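Local coordinates for protein importin-95 (Chaetomium thermophilum, PDB 4XRI) that acts as a flexible HEAT-repeat nuclear import receptor for protein cargo and probably binds a small GTPase, at residues 165-170 with 176-181; 183-188 with 215-220; 208-213 with 228-233. The protein carries 2 engineered substitutions. All coordinates share one frame; numbering follows the deposited sequence.

In the fold
Reading from the N terminus, contact 1 closes first: it folds the end of helix 153-168 against helix 172-178, only a few residues on, and is complete before the others open. Contact 2 then opens on helix 182-193 and closes on the short helix 214-217, spanning helix 200-212. Contact 3 starts within that span, on helix 200-212, and ends beyond it on helix 224-238, so contacts 2 and 3 cross. Their centres lie about 8 Å apart, and those of contacts 1 and 2 about 9 Å. F216 links contacts 1 and 2 by touching C167 and L178, while L186 and V217 border I230 and L210, tying successive helices of the solenoid together.

Contact 1: 165-170 with 176-181; sequences FICETQ and NSLVGH
C167 and L178 mark the closest backbone approach of 165-170 and 176-181, with their CA atoms 8.0 Å apart. The first segment carries the last turn of helix 153-168 into a loop, and the second runs from helix 172-178 into the turn before helix 182-193. Where helix 153-168 runs out, the bond from T169 N to I166 O is weak, at 3.4 Å. The T169 side chain turns back as well: OG1 donates to F165 O over 2.9 Å, with an angle of 150° at the carbonyl oxygen and a tilt of 15° from the carbonyl plane. In the second segment, H181 N binds L178 O at 2.8 Å, and H181 itself is the N-cap residue of helix 182-193.

Between the segments the contact is apolar and rests on L178, which supplies more than half of the 108 Å² buried. Its forked end meets a single methyl of I166: CD1 lies 3.8 Å from I166 CG2, and CD2 lies 4.0 Å from that same CG2. The two side chains meet at a slant. In I166 a chi1 of -69° puts CG1 beside the backbone N and CG2 opposite it, which makes CG2 the branch that faces the leucine. C167 adds a looser touch, SG to L178 CD1 at 4.2 Å. Apolar side chains thus join two consecutive helices of the HEAT-repeat solenoid.

Neighbouring helices pack around the contact. M141 of helix 140-150 reaches both I166 and L178, A128 of helix 114-131 packs on I166, and F216 of helix 214-217 covers C167 and L178.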
# COMPACT_ATOMS: atom_id res chain seq x y z
N PHE A 165 -7.97 -12.43 -24.22
CA PHE A 165 -8.17 -11.01 -23.95
C PHE A 165 -9.62 -10.71 -23.60
O PHE A 165 -9.91 -9.95 -22.67
CB PHE A 165 -7.75 -10.16 -25.16
CG PHE A 165 -6.27 -10.09 -25.37
CD1 PHE A 165 -5.39 -10.59 -24.42
CD2 PHE A 165 -5.75 -9.49 -26.50
CE1 PHE A 165 -4.03 -10.52 -24.61
CE2 PHE A 165 -4.39 -9.40 -26.70
CZ PHE A 165 -3.52 -9.92 -25.75
N ILE A 166 -10.53 -11.32 -24.35
CA ILE A 166 -11.96 -11.12 -24.16
C ILE A 166 -12.44 -11.76 -22.86
O ILE A 166 -13.21 -11.15 -22.11
CB ILE A 166 -12.75 -11.70 -25.35
CG1 ILE A 166 -12.50 -10.85 -26.60
CG2 ILE A 166 -14.24 -11.75 -25.04
CD1 ILE A 166 -13.06 -11.45 -27.88
N CYS A 167 -11.98 -12.98 -22.59
CA CYS A 167 -12.43 -13.71 -21.41
C CYS A 167 -11.86 -13.16 -20.10
O CYS A 167 -12.46 -13.33 -19.04
CB CYS A 167 -12.06 -15.20 -21.54
SG CYS A 167 -13.13 -16.12 -22.66
N GLU A 168 -10.70 -12.50 -20.17
CA GLU A 168 -10.07 -11.99 -18.96
C GLU A 168 -10.71 -10.67 -18.52
O GLU A 168 -10.57 -10.26 -17.37
CB GLU A 168 -8.57 -11.80 -19.15
CG GLU A 168 -8.18 -10.56 -19.94
CD GLU A 168 -6.68 -10.31 -19.95
OE1 GLU A 168 -6.21 -9.55 -20.82
OE2 GLU A 168 -5.98 -10.88 -19.08
N THR A 169 -11.39 -10.01 -19.45
CA THR A 169 -12.01 -8.72 -19.18
C THR A 169 -13.03 -8.84 -18.06
O THR A 169 -14.08 -9.45 -18.22
CB THR A 169 -12.70 -8.15 -20.43
OG1 THR A 169 -11.73 -7.97 -21.47
CG2 THR A 169 -13.35 -6.81 -20.11
N GLN A 170 -12.70 -8.23 -16.93
CA GLN A 170 -13.53 -8.31 -15.73
C GLN A 170 -14.73 -7.37 -15.84
O GLN A 170 -14.79 -6.34 -15.17
CB GLN A 170 -12.69 -7.98 -14.50
CG GLN A 170 -11.23 -8.38 -14.67
CD GLN A 170 -10.39 -8.08 -13.44
OE1 GLN A 170 -9.87 -6.98 -13.28
NE2 GLN A 170 -10.26 -9.07 -12.57
N ASN A 176 -21.38 -12.30 -19.02
CA ASN A 176 -22.71 -12.86 -19.20
C ASN A 176 -23.03 -13.12 -20.67
O ASN A 176 -23.71 -14.09 -21.00
CB ASN A 176 -23.76 -11.92 -18.60
CG ASN A 176 -25.17 -12.47 -18.71
OD1 ASN A 176 -25.40 -13.66 -18.48
ND2 ASN A 176 -26.11 -11.61 -19.07
N SER A 177 -22.54 -12.25 -21.55
CA SER A 177 -22.76 -12.41 -22.98
C SER A 177 -21.97 -13.59 -23.53
O SER A 177 -22.30 -14.13 -24.59
CB SER A 177 -22.37 -11.13 -23.73
OG SER A 177 -20.97 -11.01 -23.87
N LEU A 178 -20.93 -13.99 -22.81
CA LEU A 178 -20.06 -15.09 -23.24
C LEU A 178 -20.56 -16.45 -22.75
O LEU A 178 -20.11 -17.48 -23.23
CB LEU A 178 -18.63 -14.88 -22.75
CG LEU A 178 -17.80 -13.74 -23.34
CD1 LEU A 178 -16.48 -13.60 -22.58
CD2 LEU A 178 -17.55 -13.97 -24.82
N VAL A 179 -21.49 -16.41 -21.79
CA VAL A 179 -21.93 -17.59 -21.05
C VAL A 179 -22.25 -18.80 -21.93
O VAL A 179 -21.88 -19.93 -21.61
CB VAL A 179 -23.18 -17.26 -20.20
CG1 VAL A 179 -23.98 -18.51 -19.86
CG2 VAL A 179 -22.77 -16.52 -18.93
N GLY A 180 -22.92 -18.55 -23.04
CA GLY A 180 -23.33 -19.61 -23.94
C GLY A 180 -22.19 -20.26 -24.70
O GLY A 180 -22.34 -21.37 -25.23
N HIS A 181 -21.06 -19.58 -24.78
CA HIS A 181 -19.90 -20.09 -25.52
C HIS A 181 -18.89 -20.78 -24.61
O HIS A 181 -17.80 -21.15 -25.06
CB HIS A 181 -19.21 -18.95 -26.27
CG HIS A 181 -20.04 -18.34 -27.36
ND1 HIS A 181 -20.20 -18.93 -28.59
CD2 HIS A 181 -20.74 -17.18 -27.40
CE1 HIS A 181 -20.97 -18.17 -29.35
NE2 HIS A 181 -21.31 -17.10 -28.64

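Contact 2: 183-188 with 215-220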
# COMPACT_ATOMS: atom_id res chain seq x y z
N ASN A 183 -18.31 -23.71 -22.95
CA ASN A 183 -17.69 -25.01 -23.20
C ASN A 183 -16.91 -25.04 -24.51
O ASN A 183 -15.86 -25.68 -24.60
CB ASN A 183 -18.75 -26.11 -23.22
CG ASN A 183 -18.14 -27.50 -23.33
OD1 ASN A 183 -18.06 -28.08 -24.41
ND2 ASN A 183 -17.70 -28.04 -22.20
N ALA A 184 -17.42 -24.34 -25.51
CA ALA A 184 -16.76 -24.27 -26.81
C ALA A 184 -15.41 -23.57 -26.69
O ALA A 184 -14.41 -24.01 -27.27
CB ALA A 184 -17.64 -23.54 -27.82
N ILE A 185 -15.38 -22.49 -25.92
CA ILE A 185 -14.16 -21.74 -25.68
C ILE A 185 -13.16 -22.57 -24.88
O ILE A 185 -11.98 -22.65 -25.23
CB ILE A 185 -14.45 -20.43 -24.93
CG1 ILE A 185 -15.21 -19.47 -25.84
CG2 ILE A 185 -13.16 -19.79 -24.45
CD1 ILE A 185 -15.71 -18.23 -25.12
N LEU A 186 -13.64 -23.19 -23.80
CA LEU A 186 -12.79 -24.01 -22.95
C LEU A 186 -12.19 -25.18 -23.72
O LEU A 186 -11.02 -25.51 -23.56
CB LEU A 186 -13.58 -24.53 -21.74
CG LEU A 186 -12.81 -25.46 -20.81
CD1 LEU A 186 -11.59 -24.75 -20.23
CD2 LEU A 186 -13.71 -25.99 -19.70
N THR A 187 -13.01 -25.80 -24.56
CA THR A 187 -12.56 -26.93 -25.37
C THR A 187 -11.46 -26.48 -26.33
O THR A 187 -10.46 -27.18 -26.51
CB THR A 187 -13.73 -27.55 -26.17
OG1 THR A 187 -14.67 -28.14 -25.27
CG2 THR A 187 -13.21 -28.62 -27.12
N ALA A 188 -11.64 -25.31 -26.92
CA ALA A 188 -10.70 -24.79 -27.90
C ALA A 188 -9.33 -24.50 -27.28
O ALA A 188 -8.30 -24.84 -27.86
CB ALA A 188 -11.25 -23.52 -28.55
N GLU A 215 -10.97 -17.26 -14.65
CA GLU A 215 -12.17 -16.80 -13.96
C GLU A 215 -13.43 -17.17 -14.74
O GLU A 215 -14.44 -17.56 -14.15
CB GLU A 215 -12.11 -15.29 -13.73
CG GLU A 215 -10.98 -14.85 -12.82
CD GLU A 215 -11.15 -13.42 -12.32
OE1 GLU A 215 -12.04 -12.71 -12.84
OE2 GLU A 215 -10.39 -13.02 -11.41
N PHE A 216 -13.35 -17.08 -16.06
CA PHE A 216 -14.51 -17.37 -16.90
C PHE A 216 -14.70 -18.86 -17.18
O PHE A 216 -15.68 -19.45 -16.74
CB PHE A 216 -14.41 -16.62 -18.23
CG PHE A 216 -15.46 -17.02 -19.23
CD1 PHE A 216 -16.77 -16.57 -19.10
CD2 PHE A 216 -15.15 -17.84 -20.30
CE1 PHE A 216 -17.74 -16.94 -20.02
CE2 PHE A 216 -16.11 -18.22 -21.22
CZ PHE A 216 -17.41 -17.76 -21.08
N VAL A 217 -13.77 -19.47 -17.92
CA VAL A 217 -13.99 -20.81 -18.47
C VAL A 217 -14.13 -21.90 -17.41
O VAL A 217 -14.82 -22.90 -17.63
CB VAL A 217 -12.86 -21.23 -19.44
CG1 VAL A 217 -12.81 -20.30 -20.64
CG2 VAL A 217 -11.52 -21.29 -18.74
N GLY A 218 -13.48 -21.72 -16.26
CA GLY A 218 -13.51 -22.74 -15.23
C GLY A 218 -14.86 -22.83 -14.56
O GLY A 218 -15.12 -23.75 -13.78
N ASN A 219 -15.73 -21.87 -14.89
CA ASN A 219 -16.98 -21.64 -14.16
C ASN A 219 -16.71 -21.70 -12.67
O ASN A 219 -17.38 -22.42 -11.93
CB ASN A 219 -18.06 -22.65 -14.56
CG ASN A 219 -19.44 -22.22 -14.11
OD1 ASN A 219 -19.64 -21.09 -13.66
ND2 ASN A 219 -20.41 -23.12 -14.22
N ASN A 220 -15.68 -20.97 -12.26
CA ASN A 220 -15.26 -20.90 -10.87
C ASN A 220 -14.91 -22.27 -10.27
O ASN A 220 -15.02 -22.47 -9.06
CB ASN A 220 -16.34 -20.22 -10.03
CG ASN A 220 -16.75 -18.88 -10.60
OD1 ASN A 220 -17.92 -18.66 -10.95
ND2 ASN A 220 -15.79 -17.97 -10.72
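V217 is the bump here, and the adjoining side chains of I185 and L186 form the hollow it enters. The fit is close: the CA atoms of L186 and V217 are 5.6 Å apart. Each branch of the valine has its own partner, CG1 resting 3.9 Å from I185 CG2 and CG2 resting 3.8 Å from L186 CD1. A chi1 of -63° turns CG1 beside the backbone N, toward I185, and leaves CG2 between N and the carbonyl carbon, on the L186 side. L186 also brings its other methyl to the backbone, with CD2 3.9 Å from V217 O. In this HEAT-repeat protein, apolar packing of this kind joins helix 182-193 to the short helix 214-217.

F216 adds a second bump beside V217. With CG opposite its backbone N (chi1 172°), the ring carries CE2 to within 3.9 Å of I185 CD1, a methyl that comes in obliquely, the two side chains crossing at nearly a right angle. I185 is further enclosed by M141, V145 and I163. Within its own helix, N183 O accepts from T187 N at 2.9 Å and from T187 OG1 at 2.8 Å, the two donors arriving from opposite faces of the carbonyl plane.

Contact 3: 208-213 with 228-233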
# COMPACT_ATOMS: atom_id res chain seq x y z
N THR A 208 -1.54 -19.89 -22.36
CA THR A 208 -1.59 -18.50 -21.91
C THR A 208 -3.03 -18.02 -21.88
O THR A 208 -3.46 -17.34 -20.94
CB THR A 208 -0.76 -17.58 -22.82
OG1 THR A 208 0.58 -18.08 -22.92
CG2 THR A 208 -0.73 -16.16 -22.26
N ALA A 209 -3.77 -18.37 -22.93
CA ALA A 209 -5.17 -17.98 -23.04
C ALA A 209 -6.00 -18.64 -21.94
O ALA A 209 -6.93 -18.02 -21.40
CB ALA A 209 -5.71 -18.35 -24.41
N LEU A 210 -5.67 -19.88 -21.62
CA LEU A 210 -6.33 -20.59 -20.53
C LEU A 210 -6.11 -19.86 -19.21
O LEU A 210 -7.04 -19.69 -18.42
CB LEU A 210 -5.83 -22.03 -20.43
CG LEU A 210 -6.35 -22.85 -19.24
CD1 LEU A 210 -7.87 -22.87 -19.22
CD2 LEU A 210 -5.78 -24.27 -19.28
N GLY A 211 -4.88 -19.43 -18.98
CA GLY A 211 -4.54 -18.67 -17.79
C GLY A 211 -5.35 -17.39 -17.71
O GLY A 211 -5.89 -17.06 -16.65
N ASP A 212 -5.46 -16.69 -18.83
CA ASP A 212 -6.22 -15.45 -18.89
C ASP A 212 -7.72 -15.69 -18.73
O ASP A 212 -8.46 -14.79 -18.32
CB ASP A 212 -5.96 -14.72 -20.22
CG ASP A 212 -4.55 -14.15 -20.30
OD1 ASP A 212 -3.92 -13.95 -19.24
OD2 ASP A 212 -4.08 -13.90 -21.43
N SER A 213 -8.17 -16.89 -19.05
CA SER A 213 -9.61 -17.18 -19.09
C SER A 213 -10.09 -17.93 -17.85
O SER A 213 -11.24 -18.37 -17.81
CB SER A 213 -9.95 -17.99 -20.34
OG SER A 213 -9.46 -17.36 -21.51
N ASN A 228 -10.88 -31.34 -13.46
CA ASN A 228 -9.90 -32.34 -13.90
C ASN A 228 -9.43 -32.10 -15.33
O ASN A 228 -8.27 -32.33 -15.66
CB ASN A 228 -10.50 -33.75 -13.77
CG ASN A 228 -10.72 -34.15 -12.33
OD1 ASN A 228 -9.82 -34.03 -11.49
ND2 ASN A 228 -11.92 -34.63 -12.02
N TYR A 229 -10.36 -31.65 -16.18
CA TYR A 229 -10.07 -31.30 -17.56
C TYR A 229 -8.93 -30.28 -17.63
O TYR A 229 -7.89 -30.53 -18.24
CB TYR A 229 -11.34 -30.74 -18.22
CG TYR A 229 -11.31 -30.65 -19.74
CD1 TYR A 229 -11.54 -29.44 -20.38
CD2 TYR A 229 -11.08 -31.77 -20.52
CE1 TYR A 229 -11.53 -29.35 -21.76
CE2 TYR A 229 -11.07 -31.69 -21.90
CZ TYR A 229 -11.30 -30.48 -22.52
OH TYR A 229 -11.28 -30.40 -23.89
N ILE A 230 -9.14 -29.15 -16.97
CA ILE A 230 -8.18 -28.06 -16.94
C ILE A 230 -6.88 -28.46 -16.23
O ILE A 230 -5.79 -28.18 -16.73
CB ILE A 230 -8.78 -26.83 -16.25
CG1 ILE A 230 -9.96 -26.30 -17.07
CG2 ILE A 230 -7.72 -25.75 -16.06
CD1 ILE A 230 -10.81 -25.29 -16.34
N MET A 231 -7.01 -29.11 -15.08
CA MET A 231 -5.83 -29.49 -14.30
C MET A 231 -4.95 -30.49 -15.04
O MET A 231 -3.73 -30.45 -14.93
CB MET A 231 -6.25 -30.06 -12.94
CG MET A 231 -6.91 -29.03 -12.02
SD MET A 231 -5.89 -27.56 -11.79
CE MET A 231 -4.53 -28.23 -10.85
N GLN A 232 -5.57 -31.39 -15.81
CA GLN A 232 -4.81 -32.39 -16.55
C GLN A 232 -3.91 -31.75 -17.59
O GLN A 232 -2.73 -32.08 -17.68
CB GLN A 232 -5.75 -33.40 -17.22
CG GLN A 232 -5.04 -34.60 -17.84
CD GLN A 232 -4.52 -34.32 -19.24
OE1 GLN A 232 -5.11 -33.54 -19.99
NE2 GLN A 232 -3.41 -34.95 -19.59
N VAL A 233 -4.46 -30.82 -18.37
CA VAL A 233 -3.70 -30.19 -19.44
C VAL A 233 -2.64 -29.24 -18.88
O VAL A 233 -1.57 -29.08 -19.46
CB VAL A 233 -4.63 -29.43 -20.43
CG1 VAL A 233 -5.16 -28.14 -19.83
CG2 VAL A 233 -3.89 -29.13 -21.72
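A209 O, next to the L210 that meets I230 and V233, is held by S213 through two atoms: OG donates to it at 2.6 Å, and S213 N adds a weak bond at 2.9 Å. The hydroxyl comes in 34° out of the carbonyl plane, with an angle of 146° at the oxygen. S213 N also reaches L210 O, at 3.1 Å, so S213, just past helix 200-212, folds its hydroxyl and N-H back onto the last turn.

Across the contact, one methyl does the touching. L210 CD2 is 4.0 Å from I230 CG2 and equally 4.0 Å from V233 CG1, two residues spaced three apart and so on one side of helix 224-238. L210 lies aslant to I230 but reaches V233 end to end. A V233 chi1 of 73° sets CG1 between the backbone N and the carbonyl carbon, and it is this branch that meets the leucine. C252 of helix 243-260 packs on L210 as well, and L186 on I230.

With only methyls meeting between the segments, cohesion comes from dispersion and the burial of 104 Å², without directional bonds; this would be consistent with a solenoid whose helices can shift slightly against each other.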